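Local coordinates for protein Tp0751 (Treponema pallidum, PDB 5JK2) that mediates adhesion to extracellular matrix components and interactions with host cells, using a non-canonical lipocalin fold, at residues 35-38 with 42-45; 76-81 with 87-92; 103-108 with 113-118; 120-123 with 127-130. The protein carries 1 engineered substitution. One frame throughout, in Å; residues are numbered along the deposited sequence.

Interaction 1 of 4, residues 35-38 with 42-45; sequences WNRA and EQGA
Arg37 and Gln43 bury the most surface in this contact, and they meet twice, once through the backbone and once through their side chains, which run alongside each other and point the same way. The backbone N of Gln43 donates to the carbonyl O of Arg37, 3.2 Å away, in a nearly straight bond (165° at the hydrogen). The second link is between side chains: Arg37 NE donates a hydrogen bond to Gln43 OE1 at 3.1 Å. The amide oxygen sits at the edge of the guanidinium, close to its plane, whereas NE approaches from above the amide plane; the two flat groups are turned 37° against each other. Bends at chi2 and chi3 fold the arginine chain back so that NE meets the amide.

Here helix 26-39 gives way to the loop that leads toward strand 52-56 of the barrel. Glu42 has a positive phi (55°), unusual for a residue with a side chain, and it turns the chain so that the next amide faces the carbonyl of Arg37. Long polar side chains suit this exposed junction. Ala38, by contrast, is buried; its small methyl packs on Leu46, and its CA lies 4.6 Å from the CA of Glu42.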
loop_
_atom_site.group_PDB
_atom_site.type_symbol
_atom_site.label_atom_id
_atom_site.label_comp_id
_atom_site.label_asym_id
_atom_site.label_seq_id
_atom_site.Cartn_x
_atom_site.Cartn_y
_atom_site.Cartn_z
ATOM N N TRP A 35 14.485 5.094 -3.459
ATOM C CA TRP A 35 13.510 5.997 -4.061
ATOM C C TRP A 35 14.037 6.599 -5.355
ATOM O O TRP A 35 13.334 6.639 -6.364
ATOM C CB TRP A 35 13.142 7.107 -3.073
ATOM C CG TRP A 35 12.444 8.280 -3.693
ATOM C CD1 TRP A 35 12.950 9.534 -3.872
ATOM C CD2 TRP A 35 11.109 8.309 -4.214
ATOM N NE1 TRP A 35 12.014 10.341 -4.471
ATOM C CE2 TRP A 35 10.876 9.612 -4.693
ATOM C CE3 TRP A 35 10.091 7.358 -4.323
ATOM C CZ2 TRP A 35 9.666 9.989 -5.271
ATOM C CZ3 TRP A 35 8.890 7.735 -4.897
ATOM C CH2 TRP A 35 8.688 9.039 -5.364
ATOM N N ASN A 36 15.282 7.061 -5.318
ATOM C CA ASN A 36 15.910 7.672 -6.480
ATOM C C ASN A 36 15.968 6.715 -7.664
ATOM O O ASN A 36 15.835 7.133 -8.815
ATOM C CB ASN A 36 17.320 8.147 -6.128
ATOM C CG ASN A 36 17.931 9.015 -7.212
ATOM O OD1 ASN A 36 17.845 10.242 -7.162
ATOM N ND2 ASN A 36 18.551 8.380 -8.200
ATOM N N ARG A 37 16.161 5.431 -7.380
ATOM C CA ARG A 37 16.230 4.421 -8.432
ATOM C C ARG A 37 14.861 4.190 -9.069
ATOM O O ARG A 37 14.757 3.581 -10.134
ATOM C CB ARG A 37 16.782 3.102 -7.880
ATOM C CG ARG A 37 18.181 3.225 -7.289
ATOM C CD ARG A 37 19.014 1.962 -7.488
ATOM N NE ARG A 37 18.578 0.854 -6.643
ATOM C CZ ARG A 37 18.874 0.732 -5.352
ATOM N NH1 ARG A 37 19.597 1.661 -4.738
ATOM N NH2 ARG A 37 18.437 -0.315 -4.669
ATOM N N ALA A 38 13.816 4.688 -8.415
ATOM C CA ALA A 38 12.449 4.508 -8.889
ATOM C C ALA A 38 11.894 5.794 -9.496
ATOM O O ALA A 38 10.981 5.750 -10.321
ATOM C CB ALA A 38 11.561 4.038 -7.752
ATOM N N GLU A 42 13.167 4.056 -12.925
ATOM C CA GLU A 42 12.113 3.126 -13.313
ATOM C C GLU A 42 12.604 1.681 -13.164
ATOM O O GLU A 42 12.231 0.792 -13.932
ATOM C CB GLU A 42 11.648 3.424 -14.748
ATOM C CG GLU A 42 10.245 4.026 -14.846
ATOM C CD GLU A 42 9.175 2.995 -15.184
ATOM O OE1 GLU A 42 9.310 2.307 -16.219
ATOM O OE2 GLU A 42 8.195 2.876 -14.416
ATOM N N GLN A 43 13.444 1.460 -12.157
ATOM C CA GLN A 43 13.955 0.130 -11.855
ATOM C C GLN A 43 12.801 -0.810 -11.521
ATOM O O GLN A 43 11.686 -0.362 -11.248
ATOM C CB GLN A 43 14.949 0.190 -10.692
ATOM C CG GLN A 43 15.918 -0.985 -10.622
ATOM C CD GLN A 43 16.266 -1.370 -9.197
ATOM O OE1 GLN A 43 16.344 -0.519 -8.313
ATOM N NE2 GLN A 43 16.470 -2.663 -8.967
ATOM N N GLY A 44 13.080 -2.109 -11.547
ATOM C CA GLY A 44 12.081 -3.134 -11.303
ATOM C C GLY A 44 11.144 -2.864 -10.142
ATOM O O GLY A 44 9.925 -2.900 -10.314
ATOM N N ALA A 45 11.702 -2.574 -8.968
ATOM C CA ALA A 45 10.907 -2.507 -7.743
ATOM C C ALA A 45 10.811 -1.112 -7.125
ATOM O O ALA A 45 11.795 -0.571 -6.615
ATOM C CB ALA A 45 11.468 -3.474 -6.718
#

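Interaction 2 of 4, residues 76-81 with 87-92; sequences HAEITF and QEIFLV
This is an antiparallel pairing of neighbouring strands, the hairpin of 78-83 and 86-98 in the wall of the barrel, whose buried face meets through Phe81 and Phe90. The two rings cross at about a right angle (planes 80° apart), with Phe81 CE1 3.5 Å from Phe90 CD1. They meet diagonally, since Phe81 is paired with Glu88 and Phe90 with Ile79. Ile79 CD1 reaches diagonally to Val92 CG2, 4.1 Å away.

Backbone bonds fix this register. Ile79 and Phe90 exchange two, as do Phe81 and Glu88, and Val92 N donates to Ala77 O at 2.9 Å. The hairpin belongs to an up-and-down barrel of the kind found in the calycin clan. Ala77 and Glu78 both face Asp73 of the preceding strand, a G1 beta bulge at the start of strand 78-83; this irregularity concerns the edge shared with strand 69-73, while the pairing with 87-92 stays regular.

On the other face, Glu78, Thr80, Ile89 and Leu91 alternate with the core residues. Ile89 CG2 lies against the aliphatic part of Glu78, 3.7 Å from its CB, while its CG1 runs beside Thr80 CG2. Beta-branched residues favour such extended chains, and the methylenes of Glu78 offer Ile89 an apolar surface. Glu88 is directed to the same face as the aromatic rings; its CG touches Phe81 CB at 3.7 Å, and its OE2 forms a salt bridge with Arg116, which also makes a cation-pi contact with Phe81.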
loop_
_atom_site.group_PDB
_atom_site.type_symbol
_atom_site.label_atom_id
_atom_site.label_comp_id
_atom_site.label_asym_id
_atom_site.label_seq_id
_atom_site.Cartn_x
_atom_site.Cartn_y
_atom_site.Cartn_z
ATOM N N HIS A 76 5.213 -12.448 2.227
ATOM C CA HIS A 76 4.063 -13.278 1.906
ATOM C C HIS A 76 3.157 -12.629 0.871
ATOM O O HIS A 76 2.095 -13.158 0.553
ATOM C CB HIS A 76 3.281 -13.582 3.179
ATOM C CG HIS A 76 4.123 -14.177 4.261
ATOM N ND1 HIS A 76 4.435 -15.518 4.308
ATOM C CD2 HIS A 76 4.737 -13.610 5.326
ATOM C CE1 HIS A 76 5.196 -15.754 5.362
ATOM N NE2 HIS A 76 5.393 -14.613 5.996
ATOM N N ALA A 77 3.593 -11.493 0.334
ATOM C CA ALA A 77 2.820 -10.761 -0.665
ATOM C C ALA A 77 1.380 -10.568 -0.200
ATOM O O ALA A 77 0.434 -10.977 -0.875
ATOM C CB ALA A 77 2.858 -11.486 -1.998
ATOM N N GLU A 78 1.236 -9.959 0.971
ATOM C CA GLU A 78 -0.062 -9.691 1.571
ATOM C C GLU A 78 -0.192 -8.215 1.896
ATOM O O GLU A 78 0.795 -7.479 1.898
ATOM C CB GLU A 78 -0.247 -10.513 2.846
ATOM C CG GLU A 78 -0.493 -11.989 2.605
ATOM C CD GLU A 78 -0.355 -12.813 3.869
ATOM O OE1 GLU A 78 0.132 -12.272 4.884
ATOM O OE2 GLU A 78 -0.733 -14.003 3.847
ATOM N N ILE A 79 -1.417 -7.787 2.173
ATOM C CA ILE A 79 -1.663 -6.435 2.638
ATOM C C ILE A 79 -2.699 -6.496 3.745
ATOM O O ILE A 79 -3.851 -6.863 3.514
ATOM C CB ILE A 79 -2.139 -5.509 1.506
ATOM C CG1 ILE A 79 -1.049 -5.375 0.435
ATOM C CG2 ILE A 79 -2.499 -4.135 2.066
ATOM C CD1 ILE A 79 -1.506 -4.698 -0.842
ATOM N N THR A 80 -2.269 -6.147 4.950
ATOM C CA THR A 80 -3.130 -6.218 6.117
ATOM C C THR A 80 -3.786 -4.868 6.357
ATOM O O THR A 80 -3.116 -3.837 6.398
ATOM C CB THR A 80 -2.347 -6.647 7.378
ATOM O OG1 THR A 80 -1.714 -5.507 7.971
ATOM C CG2 THR A 80 -1.295 -7.696 7.033
ATOM N N PHE A 81 -5.106 -4.895 6.505
ATOM C CA PHE A 81 -5.898 -3.695 6.738
ATOM C C PHE A 81 -6.408 -3.672 8.167
ATOM O O PHE A 81 -7.117 -4.584 8.581
ATOM C CB PHE A 81 -7.081 -3.638 5.776
ATOM C CG PHE A 81 -6.693 -3.667 4.331
ATOM C CD1 PHE A 81 -6.315 -4.852 3.724
ATOM C CD2 PHE A 81 -6.729 -2.511 3.574
ATOM C CE1 PHE A 81 -5.965 -4.879 2.390
ATOM C CE2 PHE A 81 -6.384 -2.530 2.242
ATOM C CZ PHE A 81 -6.000 -3.716 1.646
ATOM N N GLN A 87 -9.640 -5.823 11.398
ATOM C CA GLN A 87 -8.356 -6.371 10.991
ATOM C C GLN A 87 -8.628 -7.434 9.942
ATOM O O GLN A 87 -9.542 -8.245 10.093
ATOM C CB GLN A 87 -7.568 -6.937 12.184
ATOM C CG GLN A 87 -8.116 -8.225 12.793
ATOM C CD GLN A 87 -7.186 -8.835 13.839
ATOM O OE1 GLN A 87 -7.179 -10.053 14.035
ATOM N NE2 GLN A 87 -6.407 -7.993 14.518
ATOM N N GLU A 88 -7.856 -7.405 8.863
ATOM C CA GLU A 88 -8.086 -8.301 7.741
ATOM C C GLU A 88 -6.911 -8.268 6.775
ATOM O O GLU A 88 -6.158 -7.296 6.732
ATOM C CB GLU A 88 -9.377 -7.921 7.018
ATOM C CG GLU A 88 -9.386 -6.493 6.490
ATOM C CD GLU A 88 -10.783 -5.972 6.220
ATOM O OE1 GLU A 88 -11.704 -6.284 7.005
ATOM O OE2 GLU A 88 -10.960 -5.242 5.221
ATOM N N ILE A 89 -6.760 -9.342 6.006
ATOM C CA ILE A 89 -5.646 -9.486 5.078
ATOM C C ILE A 89 -6.143 -9.819 3.683
ATOM O O ILE A 89 -7.118 -10.552 3.524
ATOM C CB ILE A 89 -4.676 -10.593 5.523
ATOM C CG1 ILE A 89 -4.252 -10.377 6.978
ATOM C CG2 ILE A 89 -3.465 -10.634 4.595
ATOM C CD1 ILE A 89 -3.378 -11.478 7.554
ATOM N N PHE A 90 -5.454 -9.284 2.678
ATOM C CA PHE A 90 -5.749 -9.602 1.287
ATOM C C PHE A 90 -4.474 -10.010 0.564
ATOM O O PHE A 90 -3.519 -9.240 0.484
ATOM C CB PHE A 90 -6.397 -8.410 0.572
ATOM C CG PHE A 90 -7.804 -8.128 1.006
ATOM C CD1 PHE A 90 -8.073 -7.627 2.269
ATOM C CD2 PHE A 90 -8.858 -8.348 0.143
ATOM C CE1 PHE A 90 -9.372 -7.366 2.663
ATOM C CE2 PHE A 90 -10.152 -8.089 0.528
ATOM C CZ PHE A 90 -10.411 -7.597 1.788
ATOM N N LEU A 91 -4.468 -11.228 0.038
ATOM C CA LEU A 91 -3.326 -11.736 -0.704
ATOM C C LEU A 91 -3.229 -11.042 -2.052
ATOM O O LEU A 91 -4.236 -10.871 -2.736
ATOM C CB LEU A 91 -3.436 -13.246 -0.904
ATOM C CG LEU A 91 -3.705 -14.090 0.340
ATOM C CD1 LEU A 91 -4.830 -15.069 0.065
ATOM C CD2 LEU A 91 -2.448 -14.826 0.770
ATOM N N VAL A 92 -2.017 -10.659 -2.437
ATOM C CA VAL A 92 -1.803 -9.967 -3.702
ATOM C C VAL A 92 -1.827 -10.944 -4.871
ATOM O O VAL A 92 -0.928 -11.772 -5.023
ATOM C CB VAL A 92 -0.465 -9.208 -3.717
ATOM C CG1 VAL A 92 -0.330 -8.396 -5.000
ATOM C CG2 VAL A 92 -0.351 -8.298 -2.502
#

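Interaction 3 of 4, residues 103-108 with 113-118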
loop_
_atom_site.group_PDB
_atom_site.type_symbol
_atom_site.label_atom_id
_atom_site.label_comp_id
_atom_site.label_asym_id
_atom_site.label_seq_id
_atom_site.Cartn_x
_atom_site.Cartn_y
_atom_site.Cartn_z
ATOM N N SER A 103 -0.271 -0.417 -8.541
ATOM C CA SER A 103 -1.672 -0.813 -8.615
ATOM C C SER A 103 -1.838 -2.280 -8.243
ATOM O O SER A 103 -1.367 -3.169 -8.952
ATOM C CB SER A 103 -2.227 -0.555 -10.015
ATOM O OG SER A 103 -2.414 0.833 -10.236
ATOM N N PHE A 104 -2.520 -2.520 -7.128
ATOM C CA PHE A 104 -2.684 -3.864 -6.593
ATOM C C PHE A 104 -4.029 -4.486 -6.936
ATOM O O PHE A 104 -5.041 -3.792 -7.030
ATOM C CB PHE A 104 -2.536 -3.848 -5.075
ATOM C CG PHE A 104 -1.147 -3.571 -4.603
ATOM C CD1 PHE A 104 -0.251 -4.607 -4.411
ATOM C CD2 PHE A 104 -0.738 -2.277 -4.335
ATOM C CE1 PHE A 104 1.030 -4.360 -3.967
ATOM C CE2 PHE A 104 0.542 -2.022 -3.892
ATOM C CZ PHE A 104 1.428 -3.065 -3.707
ATOM N N LEU A 105 -4.025 -5.805 -7.116
ATOM C CA LEU A 105 -5.250 -6.594 -7.137
ATOM C C LEU A 105 -5.117 -7.637 -6.042
ATOM O O LEU A 105 -4.375 -8.609 -6.185
ATOM C CB LEU A 105 -5.487 -7.255 -8.503
ATOM C CG LEU A 105 -6.830 -7.962 -8.757
ATOM C CD1 LEU A 105 -6.896 -9.334 -8.094
ATOM C CD2 LEU A 105 -8.014 -7.106 -8.313
ATOM N N THR A 106 -5.833 -7.421 -4.943
ATOM C CA THR A 106 -5.706 -8.262 -3.764
ATOM C C THR A 106 -6.984 -9.058 -3.527
ATOM O O THR A 106 -8.029 -8.727 -4.075
ATOM C CB THR A 106 -5.392 -7.423 -2.519
ATOM O OG1 THR A 106 -6.584 -6.776 -2.061
ATOM C CG2 THR A 106 -4.340 -6.371 -2.828
ATOM N N ARG A 107 -6.894 -10.098 -2.703
ATOM C CA ARG A 107 -8.013 -11.005 -2.483
ATOM C C ARG A 107 -8.086 -11.469 -1.036
ATOM O O ARG A 107 -7.095 -11.934 -0.471
ATOM C CB ARG A 107 -7.890 -12.205 -3.418
ATOM C CG ARG A 107 -8.780 -13.392 -3.072
ATOM C CD ARG A 107 -8.631 -14.499 -4.106
ATOM N NE ARG A 107 -7.238 -14.691 -4.510
ATOM C CZ ARG A 107 -6.344 -15.408 -3.832
ATOM N NH1 ARG A 107 -5.104 -15.518 -4.287
ATOM N NH2 ARG A 107 -6.682 -16.012 -2.701
ATOM N N ASN A 108 -9.273 -11.349 -0.446
ATOM C CA ASN A 108 -9.490 -11.724 0.945
ATOM C C ASN A 108 -9.029 -13.152 1.220
ATOM O O ASN A 108 -9.158 -14.031 0.369
ATOM C CB ASN A 108 -10.968 -11.554 1.307
ATOM C CG ASN A 108 -11.285 -12.010 2.718
ATOM O OD1 ASN A 108 -11.817 -13.100 2.925
ATOM N ND2 ASN A 108 -10.963 -11.172 3.696
ATOM N N SER A 113 -14.378 -14.635 -3.106
ATOM C CA SER A 113 -15.370 -13.780 -3.745
ATOM C C SER A 113 -15.070 -12.305 -3.519
ATOM O O SER A 113 -15.346 -11.464 -4.374
ATOM C CB SER A 113 -16.763 -14.104 -3.210
ATOM O OG SER A 113 -16.946 -15.501 -3.085
ATOM N N ILE A 114 -14.498 -12.007 -2.358
ATOM C CA ILE A 114 -14.243 -10.636 -1.952
ATOM C C ILE A 114 -12.789 -10.266 -2.208
ATOM O O ILE A 114 -11.870 -10.908 -1.700
ATOM C CB ILE A 114 -14.590 -10.434 -0.469
ATOM C CG1 ILE A 114 -16.088 -10.677 -0.243
ATOM C CG2 ILE A 114 -14.197 -9.030 -0.009
ATOM C CD1 ILE A 114 -16.450 -10.981 1.174
ATOM N N ARG A 115 -12.605 -9.212 -2.992
ATOM C CA ARG A 115 -11.290 -8.762 -3.406
ATOM C C ARG A 115 -11.213 -7.254 -3.209
ATOM O O ARG A 115 -12.191 -6.636 -2.799
ATOM C CB ARG A 115 -11.041 -9.157 -4.863
ATOM C CG ARG A 115 -11.255 -10.643 -5.113
ATOM C CD ARG A 115 -10.385 -11.181 -6.234
ATOM N NE ARG A 115 -10.684 -10.555 -7.517
ATOM C CZ ARG A 115 -10.110 -10.897 -8.667
ATOM N NH1 ARG A 115 -10.445 -10.271 -9.786
ATOM N NH2 ARG A 115 -9.199 -11.860 -8.699
ATOM N N ARG A 116 -10.057 -6.663 -3.490
ATOM C CA ARG A 116 -9.870 -5.235 -3.263
ATOM C C ARG A 116 -8.788 -4.650 -4.167
ATOM O O ARG A 116 -7.655 -5.131 -4.186
ATOM C CB ARG A 116 -9.522 -4.984 -1.795
ATOM C CG ARG A 116 -9.412 -3.518 -1.412
ATOM C CD ARG A 116 -9.331 -3.346 0.092
ATOM N NE ARG A 116 -10.613 -3.618 0.735
ATOM C CZ ARG A 116 -10.775 -3.797 2.041
ATOM N NH1 ARG A 116 -9.733 -3.738 2.859
ATOM N NH2 ARG A 116 -11.981 -4.039 2.531
ATOM N N ARG A 117 -9.151 -3.610 -4.915
ATOM C CA ARG A 117 -8.211 -2.906 -5.781
ATOM C C ARG A 117 -7.617 -1.704 -5.069
ATOM O O ARG A 117 -8.323 -0.969 -4.382
ATOM C CB ARG A 117 -8.899 -2.455 -7.067
ATOM C CG ARG A 117 -9.354 -3.606 -7.932
ATOM C CD ARG A 117 -9.816 -3.148 -9.305
ATOM N NE ARG A 117 -9.798 -4.247 -10.268
ATOM C CZ ARG A 117 -10.695 -5.229 -10.307
ATOM N NH1 ARG A 117 -10.590 -6.185 -11.220
ATOM N NH2 ARG A 117 -11.694 -5.263 -9.434
ATOM N N LEU A 118 -6.317 -1.505 -5.254
ATOM C CA LEU A 118 -5.595 -0.438 -4.580
ATOM C C LEU A 118 -4.854 0.431 -5.586
ATOM O O LEU A 118 -4.375 -0.055 -6.609
ATOM C CB LEU A 118 -4.609 -1.023 -3.563
ATOM C CG LEU A 118 -4.747 -0.545 -2.114
ATOM C CD1 LEU A 118 -6.087 -0.969 -1.537
ATOM C CD2 LEU A 118 -3.604 -1.074 -1.261
#
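Leu105 spreads its two methyls over two arginines of the partner strand: CD2 lies 3.8 Å above the centre of the Arg117 guanidinium, and CD1 covers the rim of one face of the Arg115 guanidinium, 3.5 Å from NH2. With CG swung anti to the backbone N (chi1 -172°), the fork ends closer to the partner strand. A branched aliphatic chain suits this place, since flat guanidinium faces accept apolar cover. Arg117 also forms a salt bridge with Asp135, whereas the ion pairs of Arg115 with Asp135 and Asp93 are long and weak. Arg107, whose CB packs on Arg115 CD, forms a salt bridge with Asp93. The nearby acids would be expected to offset part of the positive charge gathered on this face.

Thr106 works on the other face. Its OG1 donates to Arg116 O at 2.9 Å, and its own backbone N donates to the same oxygen at 3.0 Å, so two bonds from one residue grip that carbonyl. OG1 can reach because it stands between the backbone N and carbonyl carbon, chi1 77°. Phe104 and Leu118, a hydrogen-bonded pair, meet CB to CB at 3.8 Å. At the far end Asn108 N donates to Ile114 O, while Asn108 OD1 accepts from Ile111 N inside the connecting turn.

The hairpin of 101-108 and 115-122 is flanked in the closed barrel by strand 86-98 beside the first and strand 127-135 beside the second. Phe104 and Thr106 reach Ile79, and Leu118 reaches Phe81 of strand 78-83.

Interaction 4 of 4, residues 120-123 with 127-130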
loop_
_atom_site.group_PDB
_atom_site.type_symbol
_atom_site.label_atom_id
_atom_site.label_comp_id
_atom_site.label_asym_id
_atom_site.label_seq_id
_atom_site.Cartn_x
_atom_site.Cartn_y
_atom_site.Cartn_z
ATOM N N VAL A 120 -1.950 2.884 -4.961
ATOM C CA VAL A 120 -0.945 3.518 -4.118
ATOM C C VAL A 120 -0.073 4.483 -4.912
ATOM O O VAL A 120 0.777 4.061 -5.698
ATOM C CB VAL A 120 -0.037 2.476 -3.449
ATOM C CG1 VAL A 120 0.926 3.155 -2.491
ATOM C CG2 VAL A 120 -0.874 1.429 -2.730
ATOM N N THR A 121 -0.274 5.777 -4.681
ATOM C CA THR A 121 0.482 6.817 -5.369
ATOM C C THR A 121 1.496 7.442 -4.423
ATOM O O THR A 121 1.131 8.096 -3.447
ATOM C CB THR A 121 -0.443 7.917 -5.924
ATOM O OG1 THR A 121 -1.454 7.325 -6.748
ATOM C CG2 THR A 121 0.349 8.928 -6.745
ATOM N N PHE A 122 2.773 7.229 -4.721
ATOM C CA PHE A 122 3.855 7.779 -3.918
ATOM C C PHE A 122 3.999 9.283 -4.097
ATOM O O PHE A 122 3.886 9.802 -5.206
ATOM C CB PHE A 122 5.179 7.111 -4.280
ATOM C CG PHE A 122 5.422 5.812 -3.573
ATOM C CD1 PHE A 122 4.948 4.623 -4.093
ATOM C CD2 PHE A 122 6.148 5.782 -2.397
ATOM C CE1 PHE A 122 5.187 3.429 -3.444
ATOM C CE2 PHE A 122 6.387 4.596 -1.747
ATOM C CZ PHE A 122 5.908 3.418 -2.270
ATOM N N GLU A 123 4.258 9.969 -2.988
ATOM C CA GLU A 123 4.571 11.392 -3.005
ATOM C C GLU A 123 6.023 11.554 -2.580
ATOM O O GLU A 123 6.736 12.435 -3.056
ATOM C CB GLU A 123 3.640 12.176 -2.076
ATOM C CG GLU A 123 2.182 11.724 -2.122
ATOM C CD GLU A 123 1.286 12.549 -1.219
ATOM O OE1 GLU A 123 0.125 12.145 -0.997
ATOM O OE2 GLU A 123 1.743 13.604 -0.730
ATOM N N VAL A 127 5.869 8.771 2.081
ATOM C CA VAL A 127 4.584 9.448 1.958
ATOM C C VAL A 127 3.871 8.973 0.697
ATOM O O VAL A 127 4.399 9.100 -0.407
ATOM C CB VAL A 127 4.752 10.980 1.910
ATOM C CG1 VAL A 127 3.397 11.662 1.801
ATOM C CG2 VAL A 127 5.503 11.478 3.138
ATOM N N ILE A 128 2.673 8.424 0.876
ATOM C CA ILE A 128 1.873 7.924 -0.236
ATOM C C ILE A 128 0.453 8.475 -0.169
ATOM O O ILE A 128 0.091 9.172 0.781
ATOM C CB ILE A 128 1.808 6.375 -0.244
ATOM C CG1 ILE A 128 1.150 5.853 1.040
ATOM C CG2 ILE A 128 3.198 5.787 -0.395
ATOM C CD1 ILE A 128 0.729 4.400 0.978
ATOM N N HIS A 129 -0.347 8.150 -1.178
ATOM C CA HIS A 129 -1.779 8.410 -1.137
ATOM C C HIS A 129 -2.505 7.202 -1.712
ATOM O O HIS A 129 -2.200 6.754 -2.818
ATOM C CB HIS A 129 -2.145 9.677 -1.911
ATOM C CG HIS A 129 -3.517 10.191 -1.599
ATOM N ND1 HIS A 129 -3.736 11.327 -0.850
ATOM C CD2 HIS A 129 -4.742 9.707 -1.917
ATOM C CE1 HIS A 129 -5.038 11.528 -0.731
ATOM N NE2 HIS A 129 -5.669 10.558 -1.367
ATOM N N VAL A 130 -3.458 6.674 -0.950
ATOM C CA VAL A 130 -4.123 5.427 -1.308
ATOM C C VAL A 130 -5.579 5.639 -1.709
ATOM O O VAL A 130 -6.293 6.444 -1.112
ATOM C CB VAL A 130 -4.083 4.418 -0.141
ATOM C CG1 VAL A 130 -4.698 3.086 -0.562
ATOM C CG2 VAL A 130 -2.655 4.213 0.337
#
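Thr121 and His129 form a hydrogen-bonded pair at the heart of this antiparallel hairpin. Thr121 N donates to His129 O at 2.9 Å in an almost straight bond (173°), and His129 N returns a more bent one to Thr121 O at 2.7 Å. A third bond, from Glu123 N to Val127 O at 2.7 Å, extends the pairing to the residue where the chain turns a corner. The alternate residues look to other strands for their backbone partners: Val120 pairs with Val102 and Phe122 with Lys100, while Ile128 pairs with Tyr151 and Val130 with Gly149. Both strands are thus held on two sides, as the closed barrel of a lipocalin-like fold requires.

The side chains divide by face. Ile128 sets its CG2 over one face of the Phe122 ring, 3.7 Å from the centroid and 18° off the normal, a CH-pi contact. Its CG1 takes the position between backbone N and carbonyl carbon (chi1 61°), which brings CD1 to Val120 CG1 at 3.7 Å. These apolar groups suit a buried face, where Phe122 also meets Leu46, Leu49 and Leu50.

On the exposed face the extended Glu123 places its OE1 3.5 Å from His129 CB, at the edge of the imidazole ring and in its plane, with carboxylate and ring nearly coplanar. Its OE2 passes Val127 CG1 at 3.6 Å. The carboxylate is not hydrogen-bonded to the ring, though its charge may influence the imidazole. Across these two segments the directional polar links therefore come from backbone amides and carbonyls, while the buried side meets through apolar contact.

In the fold
The four contacts follow one another along the chain within the Pallilysin beta-barrel domain. Interactions 2, 3 and 4 are hairpins of one closed sheet. Interactions 2 and 3 are the nearest neighbours, their centres about 9 Å apart, joined by a probable hydrogen bond from Leu91 N to Arg107 O (2.8 Å). Interactions 3 and 4 share strand 115-122; their centres are about 17 Å apart, yet Phe104 CE2 meets Val120 CG2 at 3.9 Å. Interaction 1, at the helix end, touches only interaction 4, where Trp35 CZ3 packs 3.8 Å from Phe122 CB. It stays about 13 Å from interaction 2 at the nearest atoms, on the opposite side of the chain's centre.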